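Local coordinates for methylxanthine N1-demethylase NdmA (Pseudomonas putida, PDB 6ICN), which catalyses the N1-demethylation of caffeine to theobromine and formaldehyde, using molecular oxygen and electrons from NADH, as the first step of caffeine degradation, at residues H33-E45 with V269-F281. Numbering follows the deposited sequence.
Sequences HFWHPVCTVTELE and VSCPVDSHTTKNF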
loop_
_atom_site.group_PDB
_atom_site.type_symbol
_atom_site.label_atom_id
_atom_site.label_comp_id
_atom_site.label_asym_id
_atom_site.label_seq_id
_atom_site.Cartn_x
_atom_site.Cartn_y
_atom_site.Cartn_z
ATOM N N HIS A 33 20.155 -36.722 -2.654
ATOM C CA HIS A 33 21.430 -37.253 -3.121
ATOM C C HIS A 33 22.006 -36.515 -4.313
ATOM O O HIS A 33 23.148 -36.789 -4.691
ATOM C CB HIS A 33 21.263 -38.750 -3.453
ATOM C CG HIS A 33 21.052 -39.582 -2.233
ATOM N ND1 HIS A 33 22.088 -40.219 -1.586
ATOM C CD2 HIS A 33 19.943 -39.818 -1.491
ATOM C CE1 HIS A 33 21.625 -40.833 -0.517
ATOM N NE2 HIS A 33 20.326 -40.611 -0.439
ATOM N N PHE A 34 21.262 -35.589 -4.923
ATOM C CA PHE A 34 21.744 -34.827 -6.066
ATOM C C PHE A 34 22.271 -33.464 -5.629
ATOM O O PHE A 34 21.949 -32.962 -4.549
ATOM C CB PHE A 34 20.631 -34.624 -7.092
ATOM C CG PHE A 34 20.185 -35.896 -7.757
ATOM C CD1 PHE A 34 20.951 -36.453 -8.774
ATOM C CD2 PHE A 34 18.994 -36.503 -7.383
ATOM C CE1 PHE A 34 20.547 -37.636 -9.398
ATOM C CE2 PHE A 34 18.580 -37.680 -8.002
ATOM C CZ PHE A 34 19.362 -38.228 -9.015
ATOM N N TRP A 35 23.111 -32.891 -6.483
ATOM C CA TRP A 35 23.499 -31.486 -6.359
ATOM C C TRP A 35 22.380 -30.591 -6.868
ATOM O O TRP A 35 21.884 -30.779 -7.983
ATOM C CB TRP A 35 24.771 -31.211 -7.162
ATOM C CG TRP A 35 26.000 -31.925 -6.640
ATOM C CD1 TRP A 35 26.400 -33.210 -6.933
ATOM C CD2 TRP A 35 26.986 -31.394 -5.742
ATOM N NE1 TRP A 35 27.570 -33.504 -6.261
ATOM C CE2 TRP A 35 27.950 -32.407 -5.530
ATOM C CE3 TRP A 35 27.148 -30.163 -5.098
ATOM C CZ2 TRP A 35 29.063 -32.217 -4.710
ATOM C CZ3 TRP A 35 28.252 -29.981 -4.277
ATOM C CH2 TRP A 35 29.204 -30.999 -4.106
ATOM N N HIS A 36 22.023 -29.579 -6.076
ATOM C CA HIS A 36 21.040 -28.596 -6.498
ATOM C C HIS A 36 21.616 -27.196 -6.340
ATOM O O HIS A 36 22.284 -26.918 -5.344
ATOM C CB HIS A 36 19.756 -28.697 -5.663
ATOM C CG HIS A 36 19.106 -30.050 -5.704
ATOM N ND1 HIS A 36 18.367 -30.488 -6.785
ATOM C CD2 HIS A 36 19.067 -31.045 -4.788
ATOM C CE1 HIS A 36 17.922 -31.711 -6.539
ATOM N NE2 HIS A 36 18.330 -32.073 -5.332
ATOM N N PRO A 37 21.317 -26.285 -7.268
ATOM C CA PRO A 37 21.753 -24.891 -7.105
ATOM C C PRO A 37 20.871 -24.216 -6.071
ATOM O O PRO A 37 19.662 -24.460 -6.009
ATOM C CB PRO A 37 21.530 -24.289 -8.498
ATOM C CG PRO A 37 20.295 -25.052 -9.009
ATOM C CD PRO A 37 20.402 -26.458 -8.418
ATOM N N VAL A 38 21.470 -23.355 -5.256
ATOM C CA VAL A 38 20.692 -22.663 -4.236
ATOM C C VAL A 38 20.733 -21.156 -4.387
ATOM O O VAL A 38 19.809 -20.480 -3.902
ATOM C CB VAL A 38 21.129 -23.069 -2.815
ATOM C CG1 VAL A 38 20.834 -24.567 -2.603
ATOM C CG2 VAL A 38 22.625 -22.744 -2.558
ATOM N N CYS A 39 21.733 -20.613 -5.062
ATOM C CA CYS A 39 21.840 -19.175 -5.261
ATOM C C CYS A 39 22.896 -18.933 -6.320
ATOM O O CYS A 39 23.680 -19.831 -6.645
ATOM C CB CYS A 39 22.200 -18.458 -3.953
ATOM S SG CYS A 39 23.854 -18.846 -3.276
ATOM N N THR A 40 22.879 -17.730 -6.887
ATOM C CA THR A 40 24.013 -17.301 -7.691
ATOM C C THR A 40 25.120 -16.786 -6.777
ATOM O O THR A 40 24.883 -16.408 -5.621
ATOM C CB THR A 40 23.631 -16.185 -8.670
ATOM O OG1 THR A 40 23.273 -15.004 -7.932
ATOM C CG2 THR A 40 22.456 -16.614 -9.559
ATOM N N VAL A 41 26.349 -16.801 -7.307
ATOM C CA VAL A 41 27.465 -16.177 -6.593
ATOM C C VAL A 41 27.158 -14.710 -6.330
ATOM O O VAL A 41 27.387 -14.200 -5.225
ATOM C CB VAL A 41 28.781 -16.360 -7.376
ATOM C CG1 VAL A 41 29.920 -15.544 -6.727
ATOM C CG2 VAL A 41 29.164 -17.843 -7.406
ATOM N N THR A 42 26.554 -14.039 -7.316
ATOM C CA THR A 42 26.123 -12.651 -7.153
ATOM C C THR A 42 25.192 -12.482 -5.950
ATOM O O THR A 42 25.385 -11.572 -5.128
ATOM C CB THR A 42 25.466 -12.177 -8.447
ATOM O OG1 THR A 42 26.488 -12.063 -9.451
ATOM C CG2 THR A 42 24.798 -10.805 -8.243
ATOM N N GLU A 43 24.199 -13.369 -5.798
ATOM C CA GLU A 43 23.335 -13.291 -4.618
ATOM C C GLU A 43 24.126 -13.438 -3.323
ATOM O O GLU A 43 23.877 -12.715 -2.351
ATOM C CB GLU A 43 22.245 -14.363 -4.683
ATOM C CG GLU A 43 21.130 -14.075 -5.636
ATOM C CD GLU A 43 20.102 -15.184 -5.617
ATOM O OE1 GLU A 43 20.489 -16.338 -5.869
ATOM O OE2 GLU A 43 18.911 -14.904 -5.348
ATOM N N LEU A 44 25.087 -14.375 -3.281
ATOM C CA LEU A 44 25.885 -14.522 -2.072
ATOM C C LEU A 44 26.648 -13.240 -1.761
ATOM O O LEU A 44 26.676 -12.787 -0.609
ATOM C CB LEU A 44 26.837 -15.711 -2.231
ATOM C CG LEU A 44 27.779 -15.988 -1.058
ATOM C CD1 LEU A 44 27.075 -16.089 0.278
ATOM C CD2 LEU A 44 28.482 -17.308 -1.350
ATOM N N GLU A 45 27.251 -12.634 -2.779
ATOM C CA GLU A 45 28.089 -11.452 -2.555
ATOM C C GLU A 45 27.265 -10.235 -2.177
ATOM O O GLU A 45 27.739 -9.381 -1.407
ATOM C CB GLU A 45 28.918 -11.167 -3.811
ATOM C CG GLU A 45 29.964 -12.244 -4.058
ATOM C CD GLU A 45 30.775 -12.025 -5.314
ATOM O OE1 GLU A 45 30.620 -10.984 -5.975
ATOM O OE2 GLU A 45 31.603 -12.901 -5.643
ATOM N N VAL A 269 17.977 -24.642 -14.641
ATOM C CA VAL A 269 17.934 -25.597 -13.533
ATOM C C VAL A 269 17.052 -25.046 -12.409
ATOM O O VAL A 269 17.052 -23.841 -12.124
ATOM C CB VAL A 269 19.364 -25.943 -13.051
ATOM C CG1 VAL A 269 20.152 -24.667 -12.636
ATOM C CG2 VAL A 269 19.339 -26.992 -11.932
ATOM N N SER A 270 16.285 -25.933 -11.778
ATOM C CA SER A 270 15.350 -25.568 -10.718
ATOM C C SER A 270 15.893 -26.019 -9.368
ATOM O O SER A 270 16.269 -27.187 -9.208
ATOM C CB SER A 270 13.965 -26.201 -10.931
ATOM O OG SER A 270 13.390 -25.864 -12.181
ATOM N N CYS A 271 15.912 -25.109 -8.402
ATOM C CA CYS A 271 16.105 -25.483 -7.002
ATOM C C CYS A 271 14.769 -25.899 -6.397
ATOM O O CYS A 271 13.839 -25.075 -6.333
ATOM C CB CYS A 271 16.692 -24.335 -6.202
ATOM S SG CYS A 271 16.929 -24.674 -4.421
ATOM N N PRO A 272 14.622 -27.142 -5.963
ATOM C CA PRO A 272 13.409 -27.541 -5.242
ATOM C C PRO A 272 13.425 -26.983 -3.828
ATOM O O PRO A 272 13.977 -27.581 -2.899
ATOM C CB PRO A 272 13.488 -29.072 -5.255
ATOM C CG PRO A 272 14.968 -29.339 -5.214
ATOM C CD PRO A 272 15.586 -28.258 -6.081
ATOM N N VAL A 273 12.826 -25.813 -3.656
ATOM C CA VAL A 273 12.934 -25.122 -2.377
ATOM C C VAL A 273 12.115 -25.845 -1.327
ATOM O O VAL A 273 12.574 -26.066 -0.194
ATOM C CB VAL A 273 12.502 -23.651 -2.533
ATOM C CG1 VAL A 273 12.320 -22.996 -1.163
ATOM C CG2 VAL A 273 13.528 -22.888 -3.360
ATOM N N ASP A 274 10.881 -26.203 -1.676
ATOM C CA ASP A 274 10.045 -27.015 -0.803
ATOM C C ASP A 274 9.027 -27.751 -1.673
ATOM O O ASP A 274 9.194 -27.835 -2.896
ATOM C CB ASP A 274 9.408 -26.153 0.300
ATOM C CG ASP A 274 8.517 -25.039 -0.238
ATOM O OD1 ASP A 274 7.941 -25.170 -1.336
ATOM O OD2 ASP A 274 8.382 -24.013 0.457
ATOM N N SER A 275 7.961 -28.249 -1.046
ATOM C CA SER A 275 6.993 -29.102 -1.729
ATOM C C SER A 275 6.244 -28.392 -2.846
ATOM O O SER A 275 5.695 -29.071 -3.726
ATOM C CB SER A 275 5.980 -29.659 -0.722
ATOM O OG SER A 275 5.079 -28.653 -0.301
ATOM N N HIS A 276 6.177 -27.053 -2.842
ATOM C CA HIS A 276 5.394 -26.370 -3.866
ATOM C C HIS A 276 6.100 -25.190 -4.529
ATOM O O HIS A 276 5.441 -24.415 -5.238
ATOM C CB HIS A 276 4.051 -25.896 -3.287
ATOM C CG HIS A 276 4.187 -24.982 -2.111
ATOM N ND1 HIS A 276 4.091 -23.610 -2.220
ATOM C CD2 HIS A 276 4.425 -25.241 -0.803
ATOM C CE1 HIS A 276 4.254 -23.063 -1.026
ATOM N NE2 HIS A 276 4.463 -24.031 -0.150
ATOM N N THR A 277 7.407 -25.023 -4.328
ATOM C CA THR A 277 8.107 -23.822 -4.771
ATOM C C THR A 277 9.398 -24.187 -5.482
ATOM O O THR A 277 10.082 -25.134 -5.083
ATOM C CB THR A 277 8.444 -22.925 -3.568
ATOM O OG1 THR A 277 7.251 -22.654 -2.830
ATOM C CG2 THR A 277 9.080 -21.601 -4.013
ATOM N N THR A 278 9.725 -23.437 -6.527
ATOM C CA THR A 278 11.025 -23.535 -7.174
ATOM C C THR A 278 11.681 -22.167 -7.231
ATOM O O THR A 278 11.021 -21.148 -7.468
ATOM C CB THR A 278 10.945 -24.108 -8.601
ATOM O OG1 THR A 278 9.823 -23.553 -9.294
ATOM C CG2 THR A 278 10.816 -25.627 -8.546
ATOM N N LYS A 279 12.990 -22.156 -7.005
ATOM C CA LYS A 279 13.836 -21.023 -7.349
ATOM C C LYS A 279 14.610 -21.442 -8.588
ATOM O O LYS A 279 15.381 -22.414 -8.548
ATOM C CB LYS A 279 14.765 -20.671 -6.183
ATOM C CG LYS A 279 15.744 -19.548 -6.474
ATOM C CD LYS A 279 16.679 -19.378 -5.270
ATOM C CE LYS A 279 17.592 -18.173 -5.480
ATOM N NZ LYS A 279 18.465 -17.931 -4.268
ATOM N N ASN A 280 14.367 -20.758 -9.699
ATOM C CA ASN A 280 14.835 -21.210 -10.996
ATOM C C ASN A 280 15.977 -20.341 -11.506
ATOM O O ASN A 280 15.994 -19.126 -11.296
ATOM C CB ASN A 280 13.679 -21.239 -11.992
ATOM C CG ASN A 280 12.558 -22.139 -11.502
ATOM O OD1 ASN A 280 12.691 -23.367 -11.526
ATOM N ND2 ASN A 280 11.480 -21.540 -10.995
ATOM N N PHE A 281 16.931 -20.976 -12.184
ATOM C CA PHE A 281 18.109 -20.305 -12.713
ATOM C C PHE A 281 18.179 -20.509 -14.220
ATOM O O PHE A 281 17.978 -21.628 -14.710
ATOM C CB PHE A 281 19.388 -20.848 -12.047
ATOM C CG PHE A 281 19.397 -20.717 -10.541
ATOM C CD1 PHE A 281 18.779 -21.681 -9.737
ATOM C CD2 PHE A 281 20.012 -19.627 -9.922
ATOM C CE1 PHE A 281 18.784 -21.567 -8.343
ATOM C CE2 PHE A 281 20.013 -19.500 -8.521
ATOM C CZ PHE A 281 19.400 -20.460 -7.732
HETATM O O HOH W 1 18.303 -28.965 -9.165
#
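P272 lies over one face of the H36 imidazole in a CH-pi contact, its CG 4.0 Å from the ring centroid, while a water sits in plane at the ring edge, joining H36 ND1 to S270 O; H36 NE2 is hydrogen-bonded to L31 O. The F281 ring has the T40 methyl CG2, V38 O and V269 O at its edge, and P37 CG reaches CD1 obliquely at 3.8 Å. The arrangement illustrates how a Rieske oxygenase subunit joins its two domains: strand 35-40 of the cluster-binding Rieske domain, outermost in its sheet within the chain, crosses the antiparallel hairpin 269-281 of the catalytic domain at 84° to its first strand. Crossing nearly at right angles, the strands do not pair; side chains of the hairpin meet both side chains and backbone atoms of 35-40. The P37 ring presses CG against both V269 methyls, nearest CG2 at 3.6 Å, and the backbone O of P37, buried with no hydrogen-bonding partner in the model, lies against C271 CB. On the same strand as F281, K279 runs fully extended from a CG anti to the backbone N (chi1 177°), which carries its ammonium to the start of helix 41-47. There NZ donates to V38 O at 2.9 Å and forms a salt bridge with E43, whose carboxylate comes from the opposite direction. E43 is itself held by a capping box with T40: E43 N donates to T40 OG1 at 2.8 Å, and T40 N returns a bond to the carboxylate. One oxygen thus serves both domains: E43 OE1 takes T40 N on its anti lone pair and, 3.0 Å away on the syn side, K279 NZ from 28° out of the carboxylate plane.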